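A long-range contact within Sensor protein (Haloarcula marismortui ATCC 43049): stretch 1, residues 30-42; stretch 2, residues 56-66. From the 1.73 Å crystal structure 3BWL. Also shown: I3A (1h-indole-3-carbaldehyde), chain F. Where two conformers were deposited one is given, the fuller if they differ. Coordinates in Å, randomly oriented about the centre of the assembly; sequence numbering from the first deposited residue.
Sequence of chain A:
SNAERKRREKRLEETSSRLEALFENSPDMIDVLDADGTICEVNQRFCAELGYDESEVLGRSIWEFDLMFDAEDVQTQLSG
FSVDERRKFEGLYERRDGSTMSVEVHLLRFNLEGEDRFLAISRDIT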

ATOM      1  N   ILE A  30       5.510   3.255   3.360  1.00 14.09           N
ATOM      2  CA  ILE A  30       5.225   1.999   4.045  1.00 14.85           C
ATOM      3  C   ILE A  30       6.453   1.517   4.836  1.00 15.35           C
ATOM      4  O   ILE A  30       7.570   1.511   4.316  1.00 14.48           O
ATOM      5  N   ASP A  31       6.260   1.127   6.091  1.00 15.74           N
ATOM      6  CA  ASP A  31       7.320   0.442   6.803  1.00 16.96           C
ATOM      7  C   ASP A  31       6.687  -0.732   7.532  1.00 17.10           C
ATOM      8  O   ASP A  31       5.454  -0.732   7.808  1.00 16.56           O
ATOM      9  N   VAL A  32       7.516  -1.738   7.775  1.00 17.38           N
ATOM     10  CA  VAL A  32       7.149  -2.938   8.534  1.00 17.20           C
ATOM     11  C   VAL A  32       8.032  -2.986   9.779  1.00 17.98           C
ATOM     12  O   VAL A  32       9.268  -2.870   9.657  1.00 18.76           O
ATOM     13  N   LEU A  33       7.403  -3.154  10.943  1.00 18.10           N
ATOM     14  CA  LEU A  33       8.129  -3.160  12.233  1.00 17.93           C
ATOM     15  C   LEU A  33       7.976  -4.501  12.910  1.00 18.30           C
ATOM     16  O   LEU A  33       6.984  -5.209  12.705  1.00 18.96           O
ATOM     17  N   ASP A  34       8.958  -4.875  13.713  1.00 19.90           N
ATOM     18  CA  ASP A  34       8.723  -5.998  14.617  1.00 21.84           C
ATOM     19  C   ASP A  34       8.153  -5.474  15.938  1.00 21.86           C
ATOM     20  O   ASP A  34       7.956  -4.255  16.095  1.00 22.19           O
ATOM     21  N   ALA A  35       7.879  -6.372  16.887  1.00 23.40           N
ATOM     22  CA  ALA A  35       7.168  -5.948  18.115  1.00 24.05           C
ATOM     23  C   ALA A  35       7.986  -4.991  18.996  1.00 24.94           C
ATOM     24  O   ALA A  35       7.442  -4.335  19.895  1.00 26.85           O
ATOM     25  N   ASP A  36       9.287  -4.907  18.732  1.00 24.37           N
ATOM     26  CA  ASP A  36      10.186  -4.010  19.456  1.00 24.81           C
ATOM     27  C   ASP A  36      10.324  -2.639  18.770  1.00 23.61           C
ATOM     28  O   ASP A  36      10.950  -1.729  19.308  1.00 23.87           O
ATOM     29  N   GLY A  37       9.717  -2.485  17.604  1.00 22.15           N
ATOM     30  CA  GLY A  37       9.786  -1.197  16.911  1.00 21.16           C
ATOM     31  C   GLY A  37      10.942  -1.108  15.942  1.00 20.97           C
ATOM     32  O   GLY A  37      11.183  -0.029  15.365  1.00 22.29           O
ATOM     33  N   THR A  38      11.625  -2.225  15.721  1.00 20.50           N
ATOM     34  CA  THR A  38      12.723  -2.293  14.759  1.00 20.02           C
ATOM     35  C   THR A  38      12.153  -2.370  13.339  1.00 21.08           C
ATOM     36  O   THR A  38      11.224  -3.135  13.068  1.00 21.45           O
ATOM     37  N   ILE A  39      12.731  -1.573  12.456  1.00 19.91           N
ATOM     38  CA  ILE A  39      12.278  -1.457  11.067  1.00 20.15           C
ATOM     39  C   ILE A  39      12.806  -2.649  10.285  1.00 20.79           C
ATOM     40  O   ILE A  39      14.046  -2.810  10.110  1.00 21.21           O
ATOM     41  N   CYS A  40      11.879  -3.501   9.835  1.00 19.81           N
ATOM     42  CA  CYS A  40      12.220  -4.731   9.148  1.00 21.11           C
ATOM     43  C   CYS A  40      12.212  -4.577   7.619  1.00 21.15           C
ATOM     44  O   CYS A  40      12.987  -5.232   6.907  1.00 20.35           O
ATOM     45  N   GLU A  41      11.319  -3.735   7.102  1.00 20.07           N
ATOM     46  CA  GLU A  41      11.221  -3.506   5.679  1.00 20.78           C
ATOM     47  C   GLU A  41      10.657  -2.094   5.539  1.00 19.48           C
ATOM     48  O   GLU A  41       9.888  -1.643   6.403  1.00 18.88           O
ATOM     49  N   VAL A  42      11.013  -1.455   4.424  1.00 18.36           N
ATOM     50  CA  VAL A  42      10.509  -0.133   4.032  1.00 19.17           C
ATOM     51  C   VAL A  42      10.361  -0.112   2.520  1.00 18.20           C
ATOM     52  O   VAL A  42      11.116  -0.811   1.808  1.00 19.37           O
ATOM     53  N   GLU A  56      20.358   2.988   5.510  1.00 30.07           N
ATOM     54  CA  GLU A  56      20.401   3.936   6.646  1.00 30.76           C
ATOM     55  C   GLU A  56      19.155   3.817   7.541  1.00 29.17           C
ATOM     56  O   GLU A  56      19.052   4.496   8.558  1.00 29.57           O
ATOM     57  N   VAL A  57      18.204   2.978   7.148  1.00 27.30           N
ATOM     58  CA  VAL A  57      16.918   2.871   7.825  1.00 26.15           C
ATOM     59  C   VAL A  57      16.681   1.464   8.373  1.00 24.57           C
ATOM     60  O   VAL A  57      16.256   1.325   9.490  1.00 23.27           O
ATOM     61  N   LEU A  58      16.914   0.430   7.564  1.00 24.41           N
ATOM     62  CA  LEU A  58      16.691  -0.942   8.010  1.00 23.44           C
ATOM     63  C   LEU A  58      17.491  -1.253   9.277  1.00 24.24           C
ATOM     64  O   LEU A  58      18.702  -0.972   9.363  1.00 22.76           O
ATOM     65  N   GLY A  59      16.821  -1.845  10.248  1.00 22.57           N
ATOM     66  CA  GLY A  59      17.516  -2.247  11.464  1.00 22.90           C
ATOM     67  C   GLY A  59      17.482  -1.190  12.518  1.00 22.20           C
ATOM     68  O   GLY A  59      17.732  -1.488  13.685  1.00 23.19           O
ATOM     69  N   ARG A  60      17.175   0.049  12.134  1.00 22.16           N
ATOM     70  CA  ARG A  60      16.991   1.129  13.114  0.60 23.31           C
ATOM     71  C   ARG A  60      15.614   1.015  13.777  1.00 22.63           C
ATOM     72  O   ARG A  60      14.743   0.257  13.311  1.00 23.61           O
ATOM     73  N   SER A  61      15.418   1.777  14.859  1.00 21.71           N
ATOM     74  CA  SER A  61      14.138   1.770  15.554  1.00 21.05           C
ATOM     75  C   SER A  61      13.303   2.957  15.069  1.00 19.44           C
ATOM     76  O   SER A  61      13.827   4.059  14.776  1.00 18.56           O
ATOM     77  N   ILE A  62      12.000   2.756  15.038  1.00 19.50           N
ATOM     78  CA  ILE A  62      11.134   3.813  14.483  1.00 18.61           C
ATOM     79  C   ILE A  62      11.172   5.134  15.273  1.00 19.49           C
ATOM     80  O   ILE A  62      10.982   6.236  14.678  1.00 19.87           O
ATOM     81  N   TRP A  63      11.427   5.067  16.583  1.00 18.13           N
ATOM     82  CA  TRP A  63      11.485   6.316  17.369  1.00 18.22           C
ATOM     83  C   TRP A  63      12.685   7.175  16.963  1.00 18.32           C
ATOM     84  O   TRP A  63      12.742   8.338  17.354  1.00 18.81           O
ATOM     85  N   GLU A  64      13.631   6.609  16.195  1.00 17.19           N
ATOM     86  CA  GLU A  64      14.777   7.415  15.737  1.00 18.56           C
ATOM     87  C   GLU A  64      14.354   8.405  14.655  1.00 17.80           C
ATOM     88  O   GLU A  64      15.062   9.406  14.408  1.00 19.60           O
ATOM     89  N   PHE A  65      13.205   8.130  14.021  1.00 16.50           N
ATOM     90  CA  PHE A  65      12.701   8.916  12.892  1.00 15.93           C
ATOM     91  C   PHE A  65      11.467   9.762  13.230  1.00 16.71           C
ATOM     92  O   PHE A  65      11.213  10.699  12.545  1.00 17.65           O
ATOM     93  N   ASP A  66      10.668   9.336  14.218  1.00 16.54           N
ATOM     94  CA  ASP A  66       9.451  10.050  14.590  1.00 16.91           C
ATOM     95  C   ASP A  66       9.710  10.890  15.829  1.00 16.88           C
ATOM     96  O   ASP A  66       9.958  10.347  16.918  1.00 17.97           O
TER

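A hairpin of stretch 1 and the irregular segment of stretch 2 meet through a single backbone bridge flanked by hydrogen bonds, with an apolar cluster centred on Ile39 and a water and a bound indole aldehyde at its margins. Three hydrogen bonds set the register around the bridge that pairs Thr38 with Ser61: Ile62 N to Gly37 O, Ile39 N to Arg60 O and Gly59 N to Ile39 O, each 2.9 Å. They bring the side chains of Ile39 and Ile62 into the contact, both pointing toward the opposing stretch, while those of Cys40, Glu41 and Arg60 point away.

Ile39 (chi1 m, chi2 t) has the largest area covered by the other stretch. Its CD1 lies 3.6 Å from Val57 CG1, 3.6 Å from Phe65 CE2 and 4.2 Å from Ile62 CD1, so one methyl group reaches three apolar side chains. Ile39 CG2 approaches Leu58 CD2 at 4.2 Å. Val42 (m) also points toward stretch 2 and extends the cluster: its CG1 is 3.8 Å from CG1 of Val57 (t), and its CG2 is 4.1 Å from CD2 of Leu58. The CA-to-CB bond of Leu58 runs sideways, but in its m, t rotamer the end of the side chain comes nearer, and CD2 also rests 3.6 Å from Cys40 O and 3.7 Å from Glu41 CA.

Ile62 (chi1 t, chi2 p) links this cluster to the ligand. Its CG2 packs 3.9 Å from CD1 of Leu33 (m, t), and its CG1 lies 3.4 Å from C3 of the indole. Leu33 CD1 is in turn 3.5 Å from the aldehyde O of I3A. Each stretch also offers the ligand an acid side chain. The indole N donates to OD2 of Asp66 (chi1 t) at 2.7 Å, while OD2 of Asp31 (chi1 p) sits 2.7 Å from the aldehyde O, close enough that the acid probably carries a proton and donates it.

Toward the Asp34–Gly37 turn, the contact becomes more polar. Trp63 (chi1 p) brings the edge of its ring to Asp36 O, with CZ3 at 3.3 Å. A CB on Gly37 would lie only 3.1 Å from Trp63 CZ3, and the backbone angles of Gly37 independently call for glycine. Thr38 (m) and Ser61 (m) hold their hydroxyls too far apart for a direct bond, OG1 to OG being 4.4 Å; water 1 spans them, 2.7 Å from Thr38 OG1 and 2.8 Å from Ser61 OG, and donates to Asp36 O at 3.0 Å. Thr38 CG2 meets Gly59 O at 3.5 Å.

Side-chain bonds within each stretch brace these loops. Asp34 OD1 (chi1 p) accepts from Asp36 N at 2.9 Å and Thr38 N at 3.1 Å, while Glu64 OE2 (chi1 m) accepts from Ser61 N at 2.9 Å. Arg60 (chi1 m) bonds within its own stretch, its NE donating to Glu56 O at 2.7 Å and its NH1 forming a salt bridge with Glu64 OE1 at 3.6 Å.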

ATOM      1  CB  ILE A  30       4.882   0.910   3.028  1.00 16.15           C
ATOM      2  CG1 ILE A  30       3.706   1.355   2.154  1.00 16.23           C
ATOM      3  CG2 ILE A  30       4.567  -0.436   3.799  1.00 14.38           C
ATOM      4  CD1 ILE A  30       3.330   0.306   1.024  1.00 15.24           C
ATOM      5  CB  ASP A  31       8.059   1.372   7.785  1.00 18.42           C
ATOM      6  CG  ASP A  31       7.151   1.926   8.882  1.00 20.40           C
ATOM      7  OD1 ASP A  31       6.540   3.006   8.690  1.00 23.24           O
ATOM      8  OD2 ASP A  31       7.098   1.298   9.988  1.00 22.13           O
ATOM      9  CB  VAL A  32       7.341  -4.244   7.676  1.00 16.76           C
ATOM     10  CG1 VAL A  32       6.926  -5.478   8.488  1.00 15.91           C
ATOM     11  CG2 VAL A  32       6.481  -4.150   6.409  1.00 17.62           C
ATOM     12  CB  LEU A  33       7.584  -2.092  13.206  1.00 17.11           C
ATOM     13  CG  LEU A  33       7.490  -0.656  12.703  1.00 20.46           C
ATOM     14  CD1 LEU A  33       6.957   0.192  13.871  1.00 20.64           C
ATOM     15  CD2 LEU A  33       8.884  -0.180  12.189  1.00 20.32           C
ATOM     16  CB  ASP A  34       9.978  -6.865  14.796  1.00 22.01           C
ATOM     17  CG  ASP A  34      11.069  -6.187  15.602  1.00 24.68           C
ATOM     18  OD1 ASP A  34      10.796  -5.189  16.305  1.00 22.03           O
ATOM     19  OD2 ASP A  34      12.214  -6.717  15.568  1.00 24.87           O
ATOM     20  CB  ALA A  35       6.698  -7.186  18.926  1.00 24.91           C
ATOM     21  CB  ASP A  36      11.588  -4.635  19.585  1.00 25.11           C
ATOM     22  CG  ASP A  36      11.650  -5.778  20.588  1.00 30.11           C
ATOM     23  OD1 ASP A  36      10.846  -5.830  21.550  1.00 33.19           O
ATOM     24  OD2 ASP A  36      12.550  -6.627  20.401  1.00 33.62           O
ATOM     25  CB  THR A  38      13.669  -3.481  15.049  1.00 21.12           C
ATOM     26  OG1 THR A  38      14.122  -3.412  16.418  1.00 20.07           O
ATOM     27  CG2 THR A  38      14.872  -3.488  14.071  1.00 21.73           C
ATOM     28  CB  ILE A  39      12.749  -0.151  10.402  1.00 19.76           C
ATOM     29  CG1 ILE A  39      12.150   1.098  11.088  1.00 20.95           C
ATOM     30  CG2 ILE A  39      12.340  -0.146   8.913  1.00 19.40           C
ATOM     31  CD1 ILE A  39      12.914   2.409  10.737  1.00 22.24           C
ATOM     32  CB  CYS A  40      11.221  -5.815   9.533  1.00 21.91           C
ATOM     33  SG  CYS A  40      11.381  -6.321  11.239  1.00 28.69           S
ATOM     34  CB  GLU A  41      10.231  -4.475   5.029  1.00 20.40           C
ATOM     35  CG  GLU A  41      10.252  -4.545   3.500  1.00 24.94           C
ATOM     36  CD  GLU A  41       9.607  -5.817   2.963  1.00 25.42           C
ATOM     37  OE1 GLU A  41       8.865  -6.511   3.725  1.00 33.42           O
ATOM     38  OE2 GLU A  41       9.855  -6.137   1.783  1.00 35.12           O
ATOM     39  CB  VAL A  42      11.455   1.045   4.422  1.00 19.32           C
ATOM     40  CG1 VAL A  42      11.435   1.324   5.941  1.00 21.26           C
ATOM     41  CG2 VAL A  42      12.903   0.801   3.946  1.00 20.60           C
ATOM     42  CB  GLU A  56      20.485   5.398   6.138  1.00 30.03           C
ATOM     43  CG  GLU A  56      21.755   5.780   5.339  1.00 32.99           C
ATOM     44  CD  GLU A  56      21.767   7.243   4.829  1.00 34.00           C
ATOM     45  OE1 GLU A  56      20.959   7.619   3.934  1.00 35.59           O
ATOM     46  OE2 GLU A  56      22.634   8.020   5.304  1.00 38.78           O
ATOM     47  CB  VAL A  57      15.758   3.240   6.838  1.00 26.75           C
ATOM     48  CG1 VAL A  57      14.376   3.057   7.496  1.00 27.77           C
ATOM     49  CG2 VAL A  57      15.903   4.685   6.373  1.00 25.65           C
ATOM     50  CB  LEU A  58      17.045  -1.956   6.898  1.00 23.27           C
ATOM     51  CG  LEU A  58      16.134  -2.016   5.658  1.00 23.74           C
ATOM     52  CD1 LEU A  58      16.542  -3.124   4.694  1.00 24.44           C
ATOM     53  CD2 LEU A  58      14.682  -2.209   6.074  1.00 24.30           C
ATOM     54  CB  ARG A  60      17.105   2.499  12.442  0.60 23.42           C
ATOM     55  CG  ARG A  60      18.480   2.858  11.897  0.60 26.54           C
ATOM     56  CD  ARG A  60      18.801   4.285  12.273  0.60 30.93           C
ATOM     57  NE  ARG A  60      19.415   5.055  11.198  0.60 36.07           N
ATOM     58  CZ  ARG A  60      19.594   6.376  11.226  0.60 35.48           C
ATOM     59  NH1 ARG A  60      19.225   7.088  12.290  0.60 36.27           N
ATOM     60  NH2 ARG A  60      20.148   6.982  10.190  0.60 35.74           N
ATOM     61  CB  SER A  61      14.342   1.813  17.068  1.00 21.78           C
ATOM     62  OG  SER A  61      15.170   0.704  17.439  1.00 24.61           O
ATOM     63  CB  ILE A  62       9.685   3.306  14.261  1.00 19.84           C
ATOM     64  CG1 ILE A  62       8.873   4.254  13.353  1.00 19.51           C
ATOM     65  CG2 ILE A  62       8.995   3.053  15.632  1.00 17.57           C
ATOM     66  CD1 ILE A  62       9.351   4.340  11.889  1.00 19.55           C
ATOM     67  CB  TRP A  63      11.555   6.029  18.868  1.00 19.82           C
ATOM     68  CG  TRP A  63      12.663   5.109  19.263  1.00 19.93           C
ATOM     69  CD1 TRP A  63      13.954   5.459  19.513  1.00 22.76           C
ATOM     70  CD2 TRP A  63      12.565   3.699  19.535  1.00 20.97           C
ATOM     71  NE1 TRP A  63      14.681   4.355  19.877  1.00 23.44           N
ATOM     72  CE2 TRP A  63      13.847   3.264  19.926  1.00 22.73           C
ATOM     73  CE3 TRP A  63      11.520   2.772  19.486  1.00 22.29           C
ATOM     74  CZ2 TRP A  63      14.116   1.934  20.281  1.00 21.22           C
ATOM     75  CZ3 TRP A  63      11.795   1.416  19.816  1.00 23.53           C
ATOM     76  CH2 TRP A  63      13.079   1.023  20.214  1.00 22.95           C
ATOM     77  CB  GLU A  64      15.933   6.541  15.212  1.00 17.95           C
ATOM     78  CG  GLU A  64      16.473   5.578  16.243  1.00 20.63           C
ATOM     79  CD  GLU A  64      17.652   4.757  15.723  1.00 22.49           C
ATOM     80  OE1 GLU A  64      18.684   5.365  15.356  1.00 28.37           O
ATOM     81  OE2 GLU A  64      17.553   3.510  15.701  1.00 24.78           O
ATOM     82  CB  PHE A  65      12.321   7.975  11.726  1.00 16.38           C
ATOM     83  CG  PHE A  65      13.495   7.244  11.188  1.00 18.20           C
ATOM     84  CD1 PHE A  65      14.361   7.869  10.301  1.00 18.45           C
ATOM     85  CD2 PHE A  65      13.792   5.963  11.655  1.00 18.46           C
ATOM     86  CE1 PHE A  65      15.476   7.224   9.826  1.00 19.28           C
ATOM     87  CE2 PHE A  65      14.917   5.312  11.216  1.00 18.61           C
ATOM     88  CZ  PHE A  65      15.757   5.929  10.283  1.00 19.26           C
ATOM     89  CB  ASP A  66       8.324   9.054  14.888  1.00 16.89           C
ATOM     90  CG  ASP A  66       6.973   9.739  14.932  1.00 17.30           C
ATOM     91  OD1 ASP A  66       6.920  10.968  15.255  1.00 16.69           O
ATOM     92  OD2 ASP A  66       5.954   9.069  14.636  1.00 17.76           O
TER
HETATM   93  O   I3A F 601       5.554   2.607  11.799  1.00 22.83           O
HETATM   94  C3' I3A F 601       5.670   3.825  11.705  1.00 22.53           C
HETATM   95  C3  I3A F 601       5.482   4.694  12.918  1.00 21.15           C
HETATM   96  C2  I3A F 601       5.700   6.095  12.832  1.00 19.22           C
HETATM   97  N   I3A F 601       5.463   6.512  14.120  1.00 20.34           N
HETATM   98  C8  I3A F 601       5.152   5.476  14.951  1.00 20.60           C
HETATM   99  C9  I3A F 601       5.176   4.285  14.232  1.00 21.46           C
HETATM  100  C4  I3A F 601       4.865   3.059  14.857  1.00 20.37           C
HETATM  101  C5  I3A F 601       4.575   3.046  16.247  1.00 21.08           C
HETATM  102  C6  I3A F 601       4.586   4.243  16.983  1.00 20.68           C
HETATM  103  C7  I3A F 601       4.865   5.458  16.326  1.00 21.71           C
HETATM  104  O   HOH W   1      13.710  -1.473  18.279  1.00 26.29           O